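Local structure of 4-oxalmesaconate hydratase (Pseudomonas putida, 5CGZ) at residues Gly150-Pro162 / Tyr224-Thr236. The protein catalyses the zinc-dependent hydration of 4-carboxy-2-hydroxymuconate (oxalomesaconate enol) in the bacterial degradation of gallate. Numbering follows the deposited sequence.
Sequences GAPPVYAFEPHQP and YAEGLQSVFPRVT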
ATOM      1  N   GLY A 150      30.937   1.032  -0.735  1.00 33.10           N
ATOM      2  CA  GLY A 150      30.261   1.096   0.558  1.00 31.64           C
ATOM      3  C   GLY A 150      28.745   1.015   0.393  1.00 35.75           C
ATOM      4  O   GLY A 150      28.237   0.091  -0.245  1.00 32.91           O
ATOM      5  N   ALA A 151      28.024   1.988   0.947  1.00 34.02           N
ATOM      6  CA  ALA A 151      26.565   2.011   0.841  1.00 34.21           C
ATOM      7  C   ALA A 151      26.067   3.381   0.402  1.00 28.69           C
ATOM      8  O   ALA A 151      25.380   4.058   1.158  1.00 30.72           O
ATOM      9  CB  ALA A 151      25.921   1.614   2.179  1.00 26.79           C
ATOM     10  N   PRO A 152      26.422   3.801  -0.821  1.00 29.15           N
ATOM     11  CA  PRO A 152      25.943   5.109  -1.282  1.00 31.78           C
ATOM     12  C   PRO A 152      24.424   5.116  -1.383  1.00 31.07           C
ATOM     13  O   PRO A 152      23.853   4.153  -1.890  1.00 32.13           O
ATOM     14  CB  PRO A 152      26.590   5.265  -2.669  1.00 32.90           C
ATOM     15  CG  PRO A 152      26.860   3.839  -3.120  1.00 28.33           C
ATOM     16  CD  PRO A 152      27.194   3.084  -1.855  1.00 27.65           C
ATOM     17  N   PRO A 153      23.782   6.169  -0.873  1.00 32.10           N
ATOM     18  CA  PRO A 153      22.337   6.335  -1.061  1.00 31.12           C
ATOM     19  C   PRO A 153      21.953   6.237  -2.537  1.00 33.69           C
ATOM     20  O   PRO A 153      22.709   6.653  -3.416  1.00 30.40           O
ATOM     21  CB  PRO A 153      22.065   7.743  -0.510  1.00 28.97           C
ATOM     22  CG  PRO A 153      23.150   7.951   0.526  1.00 32.21           C
ATOM     23  CD  PRO A 153      24.372   7.227  -0.029  1.00 27.92           C
ATOM     24  N   VAL A 154      20.792   5.655  -2.803  1.00 30.81           N
ATOM     25  CA  VAL A 154      20.260   5.572  -4.153  1.00 25.85           C
ATOM     26  C   VAL A 154      18.927   6.332  -4.185  1.00 29.22           C
ATOM     27  O   VAL A 154      18.122   6.211  -3.264  1.00 27.12           O
ATOM     28  CB  VAL A 154      20.053   4.111  -4.592  1.00 28.16           C
ATOM     29  CG1 VAL A 154      19.447   4.048  -6.000  1.00 24.38           C
ATOM     30  CG2 VAL A 154      21.371   3.331  -4.527  1.00 23.86           C
ATOM     31  N   TYR A 155      18.707   7.120  -5.231  1.00 28.86           N
ATOM     32  CA  TYR A 155      17.475   7.890  -5.366  1.00 30.99           C
ATOM     33  C   TYR A 155      16.856   7.681  -6.729  1.00 29.85           C
ATOM     34  O   TYR A 155      17.571   7.586  -7.725  1.00 27.99           O
ATOM     35  CB  TYR A 155      17.724   9.392  -5.197  1.00 26.90           C
ATOM     36  CG  TYR A 155      18.403   9.829  -3.918  1.00 27.89           C
ATOM     37  CD1 TYR A 155      19.793   9.864  -3.828  1.00 25.94           C
ATOM     38  CD2 TYR A 155      17.658  10.252  -2.820  1.00 26.63           C
ATOM     39  CE1 TYR A 155      20.427  10.283  -2.669  1.00 25.53           C
ATOM     40  CE2 TYR A 155      18.283  10.683  -1.647  1.00 29.49           C
ATOM     41  CZ  TYR A 155      19.672  10.695  -1.585  1.00 33.22           C
ATOM     42  OH  TYR A 155      20.321  11.123  -0.444  1.00 28.44           O
ATOM     43  N   ALA A 156      15.530   7.655  -6.782  1.00 26.56           N
ATOM     44  CA  ALA A 156      14.824   7.704  -8.054  1.00 26.72           C
ATOM     45  C   ALA A 156      14.480   9.153  -8.349  1.00 32.95           C
ATOM     46  O   ALA A 156      13.823   9.810  -7.531  1.00 26.78           O
ATOM     47  CB  ALA A 156      13.566   6.845  -8.019  1.00 29.27           C
ATOM     48  N   PHE A 157      14.944   9.667  -9.491  1.00 28.33           N
ATOM     49  CA  PHE A 157      14.561  11.021  -9.881  1.00 31.10           C
ATOM     50  C   PHE A 157      13.149  10.980 -10.494  1.00 28.16           C
ATOM     51  O   PHE A 157      12.555   9.901 -10.633  1.00 27.50           O
ATOM     52  CB  PHE A 157      15.593  11.664 -10.838  1.00 27.23           C
ATOM     53  CG  PHE A 157      16.118  10.747 -11.918  1.00 28.10           C
ATOM     54  CD1 PHE A 157      15.257   9.994 -12.708  1.00 31.23           C
ATOM     55  CD2 PHE A 157      17.491  10.677 -12.174  1.00 29.18           C
ATOM     56  CE1 PHE A 157      15.759   9.163 -13.724  1.00 30.45           C
ATOM     57  CE2 PHE A 157      17.993   9.863 -13.175  1.00 28.44           C
ATOM     58  CZ  PHE A 157      17.130   9.100 -13.951  1.00 28.75           C
ATOM     59  N   GLU A 158      12.604  12.149 -10.829  1.00 28.25           N
ATOM     60  CA  GLU A 158      11.174  12.267 -11.118  1.00 26.08           C
ATOM     61  C   GLU A 158      10.767  11.698 -12.481  1.00 29.10           C
ATOM     62  O   GLU A 158      11.294  12.104 -13.514  1.00 28.92           O
ATOM     63  CB  GLU A 158      10.732  13.729 -11.033  1.00 25.86           C
ATOM     64  CG  GLU A 158       9.215  13.899 -11.285  1.00 27.21           C
ATOM     65  CD  GLU A 158       8.667  15.242 -10.811  1.00 31.97           C
ATOM     66  OE1 GLU A 158       9.376  15.976 -10.079  1.00 32.20           O
ATOM     67  OE2 GLU A 158       7.517  15.561 -11.167  1.00 29.37           O
ATOM     68  N   PRO A 159       9.821  10.745 -12.488  1.00 28.27           N
ATOM     69  CA  PRO A 159       9.315  10.271 -13.786  1.00 28.12           C
ATOM     70  C   PRO A 159       8.313  11.254 -14.387  1.00 31.99           C
ATOM     71  O   PRO A 159       7.842  12.176 -13.705  1.00 28.84           O
ATOM     72  CB  PRO A 159       8.660   8.929 -13.454  1.00 30.53           C
ATOM     73  CG  PRO A 159       8.385   8.958 -11.996  1.00 31.03           C
ATOM     74  CD  PRO A 159       9.277   9.989 -11.350  1.00 29.58           C
ATOM     75  N   HIS A 160       8.011  11.067 -15.665  1.00 28.33           N
ATOM     76  CA  HIS A 160       7.147  11.988 -16.391  1.00 31.78           C
ATOM     77  C   HIS A 160       5.766  12.073 -15.743  1.00 36.48           C
ATOM     78  O   HIS A 160       5.187  13.163 -15.626  1.00 34.39           O
ATOM     79  CB  HIS A 160       7.023  11.555 -17.852  1.00 29.50           C
ATOM     80  CG  HIS A 160       6.445  12.606 -18.744  1.00 37.19           C
ATOM     81  ND1 HIS A 160       7.099  13.790 -19.020  1.00 37.70           N
ATOM     82  CD2 HIS A 160       5.272  12.658 -19.426  1.00 34.76           C
ATOM     83  CE1 HIS A 160       6.362  14.517 -19.841  1.00 36.71           C
ATOM     84  NE2 HIS A 160       5.249  13.854 -20.102  1.00 38.91           N
ATOM     85  N   GLN A 161       5.253  10.926 -15.307  1.00 26.43           N
ATOM     86  CA  GLN A 161       3.949  10.874 -14.639  1.00 28.03           C
ATOM     87  C   GLN A 161       4.093  10.256 -13.248  1.00 28.45           C
ATOM     88  O   GLN A 161       3.881   9.048 -13.052  1.00 30.53           O
ATOM     89  CB  GLN A 161       2.954  10.101 -15.503  1.00 29.63           C
ATOM     90  CG  GLN A 161       2.684  10.846 -16.803  1.00 30.13           C
ATOM     91  CD  GLN A 161       1.610  10.207 -17.660  1.00 32.92           C
ATOM     92  OE1 GLN A 161       0.424  10.203 -17.307  1.00 31.35           O
ATOM     93  NE2 GLN A 161       2.021   9.678 -18.806  1.00 31.77           N
ATOM     94  N   PRO A 162       4.491  11.091 -12.275  1.00 32.32           N
ATOM     95  CA  PRO A 162       4.928  10.581 -10.971  1.00 26.01           C
ATOM     96  C   PRO A 162       3.852   9.763 -10.244  1.00 30.55           C
ATOM     97  O   PRO A 162       4.173   8.675  -9.763  1.00 27.99           O
ATOM     98  CB  PRO A 162       5.290  11.858 -10.185  1.00 28.97           C
ATOM     99  CG  PRO A 162       4.727  13.003 -10.959  1.00 30.22           C
ATOM    100  CD  PRO A 162       4.626  12.555 -12.392  1.00 27.41           C
ATOM    101  N   TYR A 224      13.593  26.783  -7.966  1.00 29.26           N
ATOM    102  CA  TYR A 224      13.674  25.572  -8.774  1.00 30.83           C
ATOM    103  C   TYR A 224      14.143  24.411  -7.907  1.00 32.43           C
ATOM    104  O   TYR A 224      15.121  24.553  -7.165  1.00 32.07           O
ATOM    105  CB  TYR A 224      14.645  25.761  -9.952  1.00 28.76           C
ATOM    106  CG  TYR A 224      14.282  26.891 -10.897  1.00 30.92           C
ATOM    107  CD1 TYR A 224      13.403  26.681 -11.956  1.00 30.06           C
ATOM    108  CD2 TYR A 224      14.824  28.158 -10.734  1.00 32.25           C
ATOM    109  CE1 TYR A 224      13.069  27.702 -12.826  1.00 31.96           C
ATOM    110  CE2 TYR A 224      14.497  29.198 -11.602  1.00 33.40           C
ATOM    111  CZ  TYR A 224      13.620  28.961 -12.642  1.00 36.06           C
ATOM    112  OH  TYR A 224      13.297  29.979 -13.503  1.00 34.75           O
ATOM    113  N   ALA A 225      13.467  23.267  -7.994  1.00 30.42           N
ATOM    114  CA  ALA A 225      13.886  22.099  -7.215  1.00 28.07           C
ATOM    115  C   ALA A 225      13.716  20.815  -8.017  1.00 30.92           C
ATOM    116  O   ALA A 225      12.917  20.768  -8.952  1.00 28.49           O
ATOM    117  CB  ALA A 225      13.099  22.017  -5.895  1.00 26.90           C
ATOM    118  N   GLU A 226      14.487  19.788  -7.663  1.00 28.66           N
ATOM    119  CA  GLU A 226      14.263  18.440  -8.177  1.00 30.29           C
ATOM    120  C   GLU A 226      13.792  17.544  -7.026  1.00 30.37           C
ATOM    121  O   GLU A 226      14.315  17.626  -5.909  1.00 29.49           O
ATOM    122  CB  GLU A 226      15.535  17.878  -8.830  1.00 27.10           C
ATOM    123  CG  GLU A 226      15.811  18.494 -10.199  1.00 31.26           C
ATOM    124  CD  GLU A 226      17.152  18.078 -10.822  1.00 36.12           C
ATOM    125  OE1 GLU A 226      17.969  17.400 -10.154  1.00 30.09           O
ATOM    126  OE2 GLU A 226      17.382  18.449 -11.994  1.00 33.42           O
ATOM    127  N   GLY A 227      12.779  16.728  -7.289  1.00 28.31           N
ATOM    128  CA  GLY A 227      12.271  15.797  -6.292  1.00 26.55           C
ATOM    129  C   GLY A 227      12.919  14.435  -6.473  1.00 27.00           C
ATOM    130  O   GLY A 227      13.127  13.985  -7.607  1.00 30.54           O
ATOM    131  N   LEU A 228      13.254  13.793  -5.358  1.00 26.93           N
ATOM    132  CA  LEU A 228      13.893  12.476  -5.358  1.00 30.73           C
ATOM    133  C   LEU A 228      13.169  11.534  -4.402  1.00 31.44           C
ATOM    134  O   LEU A 228      12.700  11.960  -3.341  1.00 30.29           O
ATOM    135  CB  LEU A 228      15.364  12.568  -4.933  1.00 30.81           C
ATOM    136  CG  LEU A 228      16.456  13.247  -5.775  1.00 36.82           C
ATOM    137  CD1 LEU A 228      16.555  12.626  -7.149  1.00 30.47           C
ATOM    138  CD2 LEU A 228      16.247  14.743  -5.864  1.00 35.79           C
ATOM    139  N   GLN A 229      13.096  10.253  -4.755  1.00 28.75           N
ATOM    140  CA  GLN A 229      12.630   9.252  -3.801  1.00 30.33           C
ATOM    141  C   GLN A 229      13.779   8.338  -3.396  1.00 29.62           C
ATOM    142  O   GLN A 229      14.365   7.654  -4.229  1.00 29.48           O
ATOM    143  CB  GLN A 229      11.472   8.420  -4.367  1.00 30.18           C
ATOM    144  CG  GLN A 229      10.945   7.413  -3.342  1.00 33.54           C
ATOM    145  CD  GLN A 229       9.499   6.967  -3.586  1.00 41.59           C
ATOM    146  OE1 GLN A 229       9.035   6.908  -4.720  1.00 37.09           O
ATOM    147  NE2 GLN A 229       8.785   6.653  -2.502  1.00 47.68           N
ATOM    148  N   SER A 230      14.071   8.326  -2.103  1.00 27.46           N
ATOM    149  CA  SER A 230      15.171   7.554  -1.535  1.00 31.42           C
ATOM    150  C   SER A 230      14.879   6.078  -1.474  1.00 32.96           C
ATOM    151  O   SER A 230      13.790   5.675  -1.090  1.00 35.84           O
ATOM    152  CB  SER A 230      15.480   8.034  -0.115  1.00 27.81           C
ATOM    153  OG  SER A 230      15.612   9.440  -0.096  1.00 40.40           O
ATOM    154  N   VAL A 231      15.871   5.269  -1.808  1.00 30.25           N
ATOM    155  CA  VAL A 231      15.727   3.827  -1.672  1.00 28.03           C
ATOM    156  C   VAL A 231      16.026   3.360  -0.246  1.00 32.28           C
ATOM    157  O   VAL A 231      15.345   2.489   0.275  1.00 27.96           O
ATOM    158  CB  VAL A 231      16.646   3.084  -2.656  1.00 32.60           C
ATOM    159  CG1 VAL A 231      16.602   1.585  -2.394  1.00 26.66           C
ATOM    160  CG2 VAL A 231      16.235   3.406  -4.098  1.00 26.17           C
ATOM    161  N   PHE A 232      17.033   3.955   0.390  1.00 29.12           N
ATOM    162  CA  PHE A 232      17.484   3.491   1.698  1.00 28.97           C
ATOM    163  C   PHE A 232      17.266   4.533   2.788  1.00 30.97           C
ATOM    164  O   PHE A 232      17.247   5.735   2.512  1.00 30.37           O
ATOM    165  CB  PHE A 232      18.974   3.114   1.657  1.00 29.54           C
ATOM    166  CG  PHE A 232      19.299   2.070   0.636  1.00 31.13           C
ATOM    167  CD1 PHE A 232      18.997   0.736   0.875  1.00 24.98           C
ATOM    168  CD2 PHE A 232      19.892   2.423  -0.569  1.00 29.18           C
ATOM    169  CE1 PHE A 232      19.278  -0.237  -0.071  1.00 28.28           C
ATOM    170  CE2 PHE A 232      20.179   1.457  -1.532  1.00 29.63           C
ATOM    171  CZ  PHE A 232      19.870   0.129  -1.288  1.00 29.97           C
ATOM    172  N   PRO A 233      17.131   4.069   4.039  1.00 29.82           N
ATOM    173  CA  PRO A 233      17.086   4.979   5.185  1.00 28.97           C
ATOM    174  C   PRO A 233      18.390   5.767   5.296  1.00 34.96           C
ATOM    175  O   PRO A 233      19.468   5.200   5.119  1.00 30.54           O
ATOM    176  CB  PRO A 233      16.913   4.034   6.378  1.00 27.59           C
ATOM    177  CG  PRO A 233      17.512   2.723   5.904  1.00 28.96           C
ATOM    178  CD  PRO A 233      17.146   2.648   4.448  1.00 26.91           C
ATOM    179  N   ARG A 234      18.306   7.055   5.585  1.00 30.78           N
ATOM    180  CA  ARG A 234      19.523   7.832   5.759  1.00 32.62           C
ATOM    181  C   ARG A 234      19.972   7.767   7.221  1.00 35.86           C
ATOM    182  O   ARG A 234      19.171   7.490   8.109  1.00 33.42           O
ATOM    183  CB  ARG A 234      19.311   9.282   5.322  1.00 31.11           C
ATOM    184  CG  ARG A 234      18.384  10.042   6.230  1.00 32.82           C
ATOM    185  CD  ARG A 234      18.103  11.452   5.704  1.00 38.93           C
ATOM    186  NE  ARG A 234      17.165  12.137   6.589  1.00 43.20           N
ATOM    187  CZ  ARG A 234      17.487  13.159   7.374  1.00 38.99           C
ATOM    188  NH1 ARG A 234      18.728  13.634   7.380  1.00 34.79           N
ATOM    189  NH2 ARG A 234      16.562  13.708   8.153  1.00 39.45           N
ATOM    190  N   VAL A 235      21.259   8.010   7.453  1.00 29.58           N
ATOM    191  CA  VAL A 235      21.839   7.970   8.789  1.00 27.60           C
ATOM    192  C   VAL A 235      22.354   9.356   9.131  1.00 31.53           C
ATOM    193  O   VAL A 235      23.085   9.957   8.346  1.00 30.80           O
ATOM    194  CB  VAL A 235      22.995   6.961   8.881  1.00 29.73           C
ATOM    195  CG1 VAL A 235      23.589   6.957  10.294  1.00 27.83           C
ATOM    196  CG2 VAL A 235      22.519   5.569   8.484  1.00 26.59           C
ATOM    197  N   THR A 236      21.979   9.868  10.295  1.00 30.20           N
ATOM    198  CA  THR A 236      22.322  11.240  10.636  1.00 30.42           C
ATOM    199  C   THR A 236      22.530  11.437  12.137  1.00 32.94           C
ATOM    200  O   THR A 236      22.228  10.551  12.947  1.00 29.67           O
ATOM    201  CB  THR A 236      21.219  12.213  10.152  1.00 31.07           C
ATOM    202  OG1 THR A 236      21.643  13.561  10.372  1.00 30.43           O
ATOM    203  CG2 THR A 236      19.895  11.970  10.903  1.00 26.56           C
TER
HETATM  204  O   HOH W   1      18.823   5.974  -0.545  1.00 28.54           O
HETATM  205  O   HOH W   2      11.930  16.833 -10.045  1.00 27.96           O
HETATM  206  O   HOH W   3      13.997  14.599 -10.223  1.00 30.64           O
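A156 and Q229 form the hydrogen-bonded pair of a short antiparallel ladder, in which strand 225-230 extends the Rossmann-like sheet beyond the edge of its parallel strands. Strand 154-157 is the last of these, bonded also to strand 110-112. The register rests on A156 N to Q229 O (2.8 Å, 168° at the hydrogen) and the similarly straight return bond Q229 N to A156 O. V231 N to V154 O continues the ladder just past strand 225-230. The strand directions make 136°, a strong twist; toward E158 the backbones part, E158 CA lying 6.1 Å from G227 CA, and water takes over: one molecule accepts from E158 N and lies 2.8 Å from G227 O, while another links G227 N to E158 OE1; E158 OE2 is salt-bridged to R206.

Y155 and S230, a non-hydrogen-bonded pair, share a face with L228. With CG beside the backbone N (chi1 -55°), the Y155 ring runs past both neighbours, CD2 lying 3.9 Å from L228 CB and CE2 3.3 Å from S230 OG. That hydroxyl is hydrogen-bonded to D170, while Y155 OH reaches L239 O of a second subunit, so the pair adjoins a hexamer interface. Replacing Y155 by alanine is likely to open a gap beside L228 and S230 and leave that L239 carbonyl without this donor.

At the V231 end, the V154 methyls divide: CG1 lies alongside V231 CG2, whereas CG2 meets the F232 ring at its edge, 3.7 Å from CE2; V231 CG1 sits over the centre of one face of that ring, 3.6 Å above its plane.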